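Local structure of YcaO (Methanopyrus kandleri, 6CIB) at residues Thr223-Gly236 / Arg247-Arg260. The protein binds ATP-type nucleotides and magnesium and probably acts as a YcaO enzyme in the thioamidation of peptide backbones. Residues are numbered along the deposited sequence; the frame is centred on the assembly and turned at random.
Sequences TEAERVEEMVMGFG and RALLEVAQGLSMAR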
ATOM      1  N   THR A 223      -7.832 -13.578  -8.730  1.00 33.67           N
ATOM      2  CA  THR A 223      -8.979 -13.898  -9.566  1.00 33.55           C
ATOM      3  C   THR A 223      -8.631 -14.828 -10.721  1.00 35.10           C
ATOM      4  O   THR A 223      -7.519 -14.806 -11.257  1.00 35.17           O
ATOM      5  CB  THR A 223      -9.712 -12.647 -10.107  1.00 33.88           C
ATOM      6  OG1 THR A 223      -8.855 -11.920 -10.993  1.00 32.86           O
ATOM      7  CG2 THR A 223     -10.167 -11.741  -8.962  1.00 32.16           C
ATOM      8  N   GLU A 224      -9.604 -15.664 -11.061  1.00 36.49           N
ATOM      9  CA  GLU A 224      -9.626 -16.407 -12.304  1.00 37.78           C
ATOM     10  C   GLU A 224     -10.791 -15.843 -13.101  1.00 36.84           C
ATOM     11  O   GLU A 224     -11.863 -15.599 -12.550  1.00 37.41           O
ATOM     12  CB  GLU A 224      -9.824 -17.890 -12.008  1.00 40.37           C
ATOM     13  CG  GLU A 224      -9.459 -18.823 -13.150  1.00 44.80           C
ATOM     14  CD  GLU A 224      -9.570 -20.294 -12.775  1.00 44.54           C
ATOM     15  OE1 GLU A 224      -9.281 -20.655 -11.610  1.00 45.57           O
ATOM     16  OE2 GLU A 224      -9.942 -21.091 -13.662  1.00 46.97           O
ATOM     17  N   ALA A 225     -10.576 -15.606 -14.388  1.00 37.17           N
ATOM     18  CA  ALA A 225     -11.602 -15.027 -15.257  1.00 38.76           C
ATOM     19  C   ALA A 225     -11.424 -15.554 -16.670  1.00 40.56           C
ATOM     20  O   ALA A 225     -10.331 -16.011 -17.033  1.00 39.44           O
ATOM     21  CB  ALA A 225     -11.523 -13.500 -15.239  1.00 36.76           C
ATOM     22  N   GLU A 226     -12.487 -15.485 -17.470  1.00 41.28           N
ATOM     23  CA  GLU A 226     -12.389 -15.903 -18.871  1.00 45.72           C
ATOM     24  C   GLU A 226     -11.658 -14.888 -19.750  1.00 43.94           C
ATOM     25  O   GLU A 226     -11.123 -15.245 -20.798  1.00 45.05           O
ATOM     26  CB  GLU A 226     -13.750 -16.330 -19.449  1.00 50.39           C
ATOM     27  CG  GLU A 226     -14.806 -15.243 -19.578  1.00 54.77           C
ATOM     28  CD  GLU A 226     -16.128 -15.763 -20.137  1.00 60.90           C
ATOM     29  OE1 GLU A 226     -16.153 -16.862 -20.743  1.00 62.10           O
ATOM     30  OE2 GLU A 226     -17.157 -15.066 -19.970  1.00 62.93           O
ATOM     31  N   ARG A 227     -11.625 -13.633 -19.306  1.00 42.62           N
ATOM     32  CA  ARG A 227     -10.748 -12.612 -19.881  1.00 42.79           C
ATOM     33  C   ARG A 227      -9.505 -12.465 -19.006  1.00 42.19           C
ATOM     34  O   ARG A 227      -9.609 -12.339 -17.775  1.00 39.48           O
ATOM     35  CB  ARG A 227     -11.472 -11.269 -20.004  1.00 48.90           C
ATOM     36  CG  ARG A 227     -12.599 -11.237 -21.032  1.00 52.91           C
ATOM     37  CD  ARG A 227     -13.409  -9.945 -20.976  1.00 58.33           C
ATOM     38  NE  ARG A 227     -12.578  -8.741 -20.846  1.00 64.86           N
ATOM     39  CZ  ARG A 227     -11.923  -8.136 -21.840  1.00 68.82           C
ATOM     40  NH1 ARG A 227     -11.979  -8.600 -23.087  1.00 70.95           N
ATOM     41  NH2 ARG A 227     -11.204  -7.052 -21.583  1.00 69.31           N
ATOM     42  N   VAL A 228      -8.341 -12.476 -19.654  1.00 39.13           N
ATOM     43  CA  VAL A 228      -7.041 -12.504 -18.975  1.00 39.08           C
ATOM     44  C   VAL A 228      -6.702 -11.211 -18.194  1.00 36.81           C
ATOM     45  O   VAL A 228      -6.104 -11.269 -17.122  1.00 36.34           O
ATOM     46  CB  VAL A 228      -5.905 -12.933 -19.957  1.00 38.87           C
ATOM     47  CG1 VAL A 228      -5.540 -11.823 -20.946  1.00 38.87           C
ATOM     48  CG2 VAL A 228      -4.677 -13.412 -19.204  1.00 38.28           C
ATOM     49  N   GLU A 229      -7.101 -10.060 -18.732  1.00 37.05           N
ATOM     50  CA  GLU A 229      -6.883  -8.755 -18.100  1.00 39.60           C
ATOM     51  C   GLU A 229      -7.682  -8.589 -16.802  1.00 38.76           C
ATOM     52  O   GLU A 229      -7.358  -7.730 -15.979  1.00 39.74           O
ATOM     53  CB  GLU A 229      -7.174  -7.596 -19.072  1.00 43.97           C
ATOM     54  CG  GLU A 229      -8.346  -7.803 -20.026  1.00 48.35           C
ATOM     55  CD  GLU A 229      -8.008  -8.708 -21.211  1.00 50.28           C
ATOM     56  OE1 GLU A 229      -8.678  -9.755 -21.352  1.00 50.26           O
ATOM     57  OE2 GLU A 229      -7.073  -8.392 -21.990  1.00 52.44           O
ATOM     58  N   GLU A 230      -8.696  -9.440 -16.631  1.00 35.82           N
ATOM     59  CA  GLU A 230      -9.532  -9.485 -15.431  1.00 36.18           C
ATOM     60  C   GLU A 230      -9.034 -10.480 -14.379  1.00 34.71           C
ATOM     61  O   GLU A 230      -9.702 -10.721 -13.363  1.00 34.76           O
ATOM     62  CB  GLU A 230     -10.989  -9.736 -15.820  1.00 37.02           C
ATOM     63  CG  GLU A 230     -11.537  -8.579 -16.642  1.00 39.13           C
ATOM     64  CD  GLU A 230     -13.040  -8.460 -16.613  1.00 40.74           C
ATOM     65  OE1 GLU A 230     -13.545  -7.542 -17.286  1.00 42.87           O
ATOM     66  OE2 GLU A 230     -13.709  -9.264 -15.934  1.00 42.65           O
HETATM   67  N   MSE A 231      -7.852 -11.041 -14.630  1.00 33.01           N
HETATM   68  CA  MSE A 231      -7.161 -11.883 -13.658  1.00 33.46           C
HETATM   69  C   MSE A 231      -6.185 -10.980 -12.971  1.00 31.81           C
HETATM   70  O   MSE A 231      -5.082 -10.724 -13.468  1.00 31.41           O
HETATM   71  CB  MSE A 231      -6.500 -13.099 -14.304  1.00 32.86           C
HETATM   72  CG  MSE A 231      -7.593 -14.110 -14.617  1.00 36.24           C
HETATM   73 SE   MSE A 231      -6.798 -15.674 -15.512  1.00 38.32          SE
HETATM   74  CE  MSE A 231      -5.855 -16.452 -13.975  1.00 37.66           C
ATOM     75  N   VAL A 232      -6.620 -10.469 -11.824  1.00 30.48           N
ATOM     76  CA  VAL A 232      -5.895  -9.456 -11.080  1.00 28.99           C
ATOM     77  C   VAL A 232      -5.602  -9.985  -9.679  1.00 30.03           C
ATOM     78  O   VAL A 232      -6.105 -11.049  -9.276  1.00 30.08           O
ATOM     79  CB  VAL A 232      -6.670  -8.104 -11.011  1.00 29.48           C
ATOM     80  CG1 VAL A 232      -6.814  -7.462 -12.395  1.00 28.80           C
ATOM     81  CG2 VAL A 232      -8.035  -8.261 -10.333  1.00 28.44           C
HETATM   82  N   MSE A 233      -4.789  -9.240  -8.940  1.00 31.13           N
HETATM   83  CA  MSE A 233      -4.470  -9.587  -7.558  1.00 34.55           C
HETATM   84  C   MSE A 233      -4.713  -8.389  -6.692  1.00 32.28           C
HETATM   85  O   MSE A 233      -4.520  -7.257  -7.124  1.00 33.02           O
HETATM   86  CB  MSE A 233      -3.007 -10.002  -7.433  1.00 38.79           C
HETATM   87  CG  MSE A 233      -2.645 -11.232  -8.257  1.00 48.65           C
HETATM   88 SE   MSE A 233      -0.762 -11.682  -7.865  1.00 65.84          SE
HETATM   89  CE  MSE A 233       0.041 -10.257  -8.944  1.00 48.48           C
ATOM     90  N   GLY A 234      -5.160  -8.634  -5.465  1.00 32.31           N
ATOM     91  CA  GLY A 234      -5.311  -7.590  -4.449  1.00 29.49           C
ATOM     92  C   GLY A 234      -4.656  -8.023  -3.150  1.00 29.56           C
ATOM     93  O   GLY A 234      -4.601  -9.221  -2.853  1.00 28.20           O
ATOM     94  N   PHE A 235      -4.149  -7.053  -2.385  1.00 27.67           N
ATOM     95  CA  PHE A 235      -3.498  -7.330  -1.101  1.00 28.64           C
ATOM     96  C   PHE A 235      -3.935  -6.365  -0.011  1.00 28.58           C
ATOM     97  O   PHE A 235      -4.279  -5.214  -0.284  1.00 29.23           O
ATOM     98  CB  PHE A 235      -1.966  -7.291  -1.231  1.00 29.27           C
ATOM     99  CG  PHE A 235      -1.426  -8.244  -2.251  1.00 30.68           C
ATOM    100  CD1 PHE A 235      -1.121  -9.558  -1.901  1.00 30.93           C
ATOM    101  CD2 PHE A 235      -1.243  -7.836  -3.579  1.00 31.39           C
ATOM    102  CE1 PHE A 235      -0.647 -10.454  -2.857  1.00 32.17           C
ATOM    103  CE2 PHE A 235      -0.774  -8.730  -4.535  1.00 31.59           C
ATOM    104  CZ  PHE A 235      -0.471 -10.036  -4.172  1.00 31.76           C
ATOM    105  N   GLY A 236      -3.913  -6.853   1.224  1.00 28.66           N
ATOM    106  CA  GLY A 236      -4.160  -6.027   2.400  1.00 28.22           C
ATOM    107  C   GLY A 236      -3.310  -6.468   3.573  1.00 27.57           C
ATOM    108  O   GLY A 236      -3.002  -7.656   3.715  1.00 27.39           O
ATOM    109  N   ARG A 247      -9.340  -5.176   2.584  1.00 28.42           N
ATOM    110  CA  ARG A 247      -8.405  -4.435   1.738  1.00 29.82           C
ATOM    111  C   ARG A 247      -8.042  -5.169   0.453  1.00 28.02           C
ATOM    112  O   ARG A 247      -8.047  -4.567  -0.612  1.00 29.06           O
ATOM    113  CB  ARG A 247      -7.147  -4.086   2.513  1.00 31.87           C
ATOM    114  CG  ARG A 247      -7.333  -2.946   3.488  1.00 35.28           C
ATOM    115  CD  ARG A 247      -6.126  -2.823   4.400  1.00 36.61           C
ATOM    116  NE  ARG A 247      -6.149  -1.502   5.011  1.00 39.46           N
ATOM    117  CZ  ARG A 247      -5.085  -0.803   5.404  1.00 40.19           C
ATOM    118  NH1 ARG A 247      -3.843  -1.287   5.279  1.00 36.13           N
ATOM    119  NH2 ARG A 247      -5.281   0.406   5.918  1.00 39.11           N
ATOM    120  N   ALA A 248      -7.758  -6.467   0.559  1.00 27.64           N
ATOM    121  CA  ALA A 248      -7.426  -7.307  -0.614  1.00 27.39           C
ATOM    122  C   ALA A 248      -8.578  -7.376  -1.627  1.00 27.23           C
ATOM    123  O   ALA A 248      -8.360  -7.220  -2.838  1.00 26.99           O
ATOM    124  CB  ALA A 248      -7.003  -8.706  -0.171  1.00 26.97           C
ATOM    125  N   LEU A 249      -9.793  -7.592  -1.124  1.00 26.43           N
ATOM    126  CA  LEU A 249     -11.003  -7.639  -1.959  1.00 26.56           C
ATOM    127  C   LEU A 249     -11.306  -6.301  -2.636  1.00 26.02           C
ATOM    128  O   LEU A 249     -11.665  -6.269  -3.817  1.00 25.85           O
ATOM    129  CB  LEU A 249     -12.212  -8.127  -1.145  1.00 27.14           C
ATOM    130  CG  LEU A 249     -12.203  -9.607  -0.739  1.00 27.81           C
ATOM    131  CD1 LEU A 249     -13.260  -9.899   0.317  1.00 28.10           C
ATOM    132  CD2 LEU A 249     -12.388 -10.533  -1.931  1.00 27.92           C
ATOM    133  N   LEU A 250     -11.136  -5.207  -1.891  1.00 25.89           N
ATOM    134  CA  LEU A 250     -11.287  -3.854  -2.441  1.00 26.93           C
ATOM    135  C   LEU A 250     -10.265  -3.540  -3.547  1.00 25.99           C
ATOM    136  O   LEU A 250     -10.595  -2.868  -4.519  1.00 24.34           O
ATOM    137  CB  LEU A 250     -11.222  -2.795  -1.329  1.00 27.06           C
ATOM    138  CG  LEU A 250     -12.368  -2.756  -0.306  1.00 27.93           C
ATOM    139  CD1 LEU A 250     -12.070  -1.725   0.766  1.00 27.81           C
ATOM    140  CD2 LEU A 250     -13.724  -2.462  -0.926  1.00 28.14           C
ATOM    141  N   GLU A 251      -9.040  -4.039  -3.384  1.00 27.21           N
ATOM    142  CA  GLU A 251      -8.004  -3.894  -4.400  1.00 29.23           C
ATOM    143  C   GLU A 251      -8.335  -4.660  -5.679  1.00 28.11           C
ATOM    144  O   GLU A 251      -8.100  -4.154  -6.768  1.00 27.81           O
ATOM    145  CB  GLU A 251      -6.622  -4.266  -3.856  1.00 31.57           C
ATOM    146  CG  GLU A 251      -5.730  -3.052  -3.609  1.00 36.10           C
ATOM    147  CD  GLU A 251      -4.342  -3.409  -3.103  1.00 38.26           C
ATOM    148  OE1 GLU A 251      -3.765  -4.428  -3.550  1.00 38.44           O
ATOM    149  OE2 GLU A 251      -3.820  -2.665  -2.240  1.00 43.01           O
ATOM    150  N   VAL A 252      -8.913  -5.856  -5.534  1.00 27.83           N
ATOM    151  CA  VAL A 252      -9.439  -6.620  -6.678  1.00 26.98           C
ATOM    152  C   VAL A 252     -10.495  -5.805  -7.441  1.00 26.68           C
ATOM    153  O   VAL A 252     -10.385  -5.639  -8.655  1.00 26.97           O
ATOM    154  CB  VAL A 252      -9.981  -7.994  -6.237  1.00 26.95           C
ATOM    155  CG1 VAL A 252     -10.801  -8.650  -7.340  1.00 26.43           C
ATOM    156  CG2 VAL A 252      -8.834  -8.905  -5.826  1.00 26.43           C
ATOM    157  N   ALA A 253     -11.487  -5.271  -6.727  1.00 26.90           N
ATOM    158  CA  ALA A 253     -12.525  -4.444  -7.366  1.00 26.91           C
ATOM    159  C   ALA A 253     -11.909  -3.257  -8.113  1.00 26.33           C
ATOM    160  O   ALA A 253     -12.279  -2.991  -9.248  1.00 26.34           O
ATOM    161  CB  ALA A 253     -13.545  -3.968  -6.340  1.00 26.48           C
ATOM    162  N   GLN A 254     -10.965  -2.566  -7.468  1.00 26.77           N
ATOM    163  CA  GLN A 254     -10.205  -1.489  -8.087  1.00 28.74           C
ATOM    164  C   GLN A 254      -9.485  -1.952  -9.363  1.00 28.94           C
ATOM    165  O   GLN A 254      -9.553  -1.273 -10.402  1.00 27.37           O
ATOM    166  CB  GLN A 254      -9.200  -0.917  -7.092  1.00 30.26           C
ATOM    167  CG  GLN A 254      -8.415   0.288  -7.598  1.00 32.82           C
ATOM    168  CD  GLN A 254      -7.630   0.955  -6.486  1.00 35.51           C
ATOM    169  OE1 GLN A 254      -7.971   2.051  -6.041  1.00 38.69           O
ATOM    170  NE2 GLN A 254      -6.605   0.281  -6.004  1.00 36.55           N
ATOM    171  N   GLY A 255      -8.817  -3.105  -9.268  1.00 27.81           N
ATOM    172  CA  GLY A 255      -8.124  -3.722 -10.402  1.00 29.06           C
ATOM    173  C   GLY A 255      -9.051  -3.983 -11.580  1.00 29.27           C
ATOM    174  O   GLY A 255      -8.706  -3.673 -12.720  1.00 30.92           O
ATOM    175  N   LEU A 256     -10.236  -4.525 -11.293  1.00 28.24           N
ATOM    176  CA  LEU A 256     -11.230  -4.813 -12.329  1.00 27.69           C
ATOM    177  C   LEU A 256     -11.788  -3.573 -12.990  1.00 27.69           C
ATOM    178  O   LEU A 256     -11.993  -3.564 -14.212  1.00 28.14           O
ATOM    179  CB  LEU A 256     -12.360  -5.697 -11.789  1.00 27.20           C
ATOM    180  CG  LEU A 256     -11.943  -7.104 -11.348  1.00 27.57           C
ATOM    181  CD1 LEU A 256     -13.047  -7.789 -10.558  1.00 26.50           C
ATOM    182  CD2 LEU A 256     -11.515  -7.939 -12.544  1.00 28.34           C
ATOM    183  N   SER A 257     -12.019  -2.525 -12.195  1.00 27.21           N
ATOM    184  CA  SER A 257     -12.427  -1.226 -12.724  1.00 28.63           C
ATOM    185  C   SER A 257     -11.396  -0.689 -13.718  1.00 31.14           C
ATOM    186  O   SER A 257     -11.764  -0.256 -14.817  1.00 31.70           O
ATOM    187  CB  SER A 257     -12.662  -0.221 -11.592  1.00 28.03           C
ATOM    188  OG  SER A 257     -12.814   1.092 -12.105  1.00 27.66           O
HETATM  189  N   MSE A 258     -10.119  -0.745 -13.333  1.00 32.46           N
HETATM  190  CA  MSE A 258      -9.001  -0.277 -14.170  1.00 36.22           C
HETATM  191  C   MSE A 258      -8.866  -1.045 -15.459  1.00 35.64           C
HETATM  192  O   MSE A 258      -8.664  -0.442 -16.528  1.00 34.49           O
HETATM  193  CB  MSE A 258      -7.662  -0.441 -13.449  1.00 43.35           C
HETATM  194  CG  MSE A 258      -7.630   0.203 -12.079  1.00 54.42           C
HETATM  195 SE   MSE A 258      -7.526   2.142 -12.305  1.00 75.52          SE
HETATM  196  CE  MSE A 258      -5.823   2.077 -11.305  1.00 59.68           C
ATOM    197  N   ALA A 259      -8.958  -2.375 -15.369  1.00 34.15           N
ATOM    198  CA  ALA A 259      -8.806  -3.243 -16.539  1.00 35.76           C
ATOM    199  C   ALA A 259      -9.947  -3.016 -17.538  1.00 36.56           C
ATOM    200  O   ALA A 259      -9.711  -2.958 -18.743  1.00 36.25           O
ATOM    201  CB  ALA A 259      -8.720  -4.705 -16.118  1.00 34.62           C
ATOM    202  N   ARG A 260     -11.166  -2.850 -17.027  1.00 36.41           N
ATOM    203  CA  ARG A 260     -12.347  -2.590 -17.858  1.00 35.74           C
ATOM    204  C   ARG A 260     -12.320  -1.223 -18.540  1.00 35.62           C
ATOM    205  O   ARG A 260     -13.020  -1.015 -19.526  1.00 35.25           O
ATOM    206  CB  ARG A 260     -13.625  -2.743 -17.039  1.00 36.58           C
ATOM    207  CG  ARG A 260     -14.030  -4.187 -16.822  1.00 37.22           C
ATOM    208  CD  ARG A 260     -15.011  -4.298 -15.673  1.00 37.98           C
ATOM    209  NE  ARG A 260     -15.152  -5.689 -15.257  1.00 41.59           N
ATOM    210  CZ  ARG A 260     -16.118  -6.160 -14.469  1.00 42.24           C
ATOM    211  NH1 ARG A 260     -17.063  -5.361 -14.000  1.00 44.02           N
ATOM    212  NH2 ARG A 260     -16.140  -7.448 -14.158  1.00 45.17           N
TER
HETATM  213  O   HOH W   1      -5.795  -5.314  -8.467  1.00 36.60           O
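Glu230 and Arg260 cross at about a right angle and form a salt bridge. Arg260 NE donates to Glu230 OE1 at 3.2 Å. It meets this oxygen from above the carboxylate plane, and the two flat groups are turned 38° apart. Glu230 CB lies 3.8 Å from Leu256 CD2. With an alanine here the carboxylate is gone, which is likely to leave Arg260 NE without this acceptor and its guanidinium freer to turn. Val232 CG2 lies 4.1 Å from both Val252 CG1 and Leu256 CD2. Thr223 CG2 meets Val252 CG1 tip to tip at 3.5 Å. Val252 CG1 stands anti to the backbone N (chi1 167°), which turns CG2 toward Gly234. At Gly234 the backbones come close, and CA makes a CA-H...O contact with Ala248 O at 3.5 Å. A CB here would clash with that oxygen. Glu251 OE1 then accepts the Phe235 N-H at 2.9 Å, again from above the carboxylate plane. The nearest atoms of the Glu251 side chain and the bound ADP are about 4 Å apart. Strand 233-238 is an outer strand of a three-stranded antiparallel sheet, paired with strand 217-224. Helix 247-260 crosses strand 233-236 roughly antiparallel (147°). Leu250 and Ala253 touch Ile45 of strand 45-54. Phe235 stacks on Trp171 of helix 154-177.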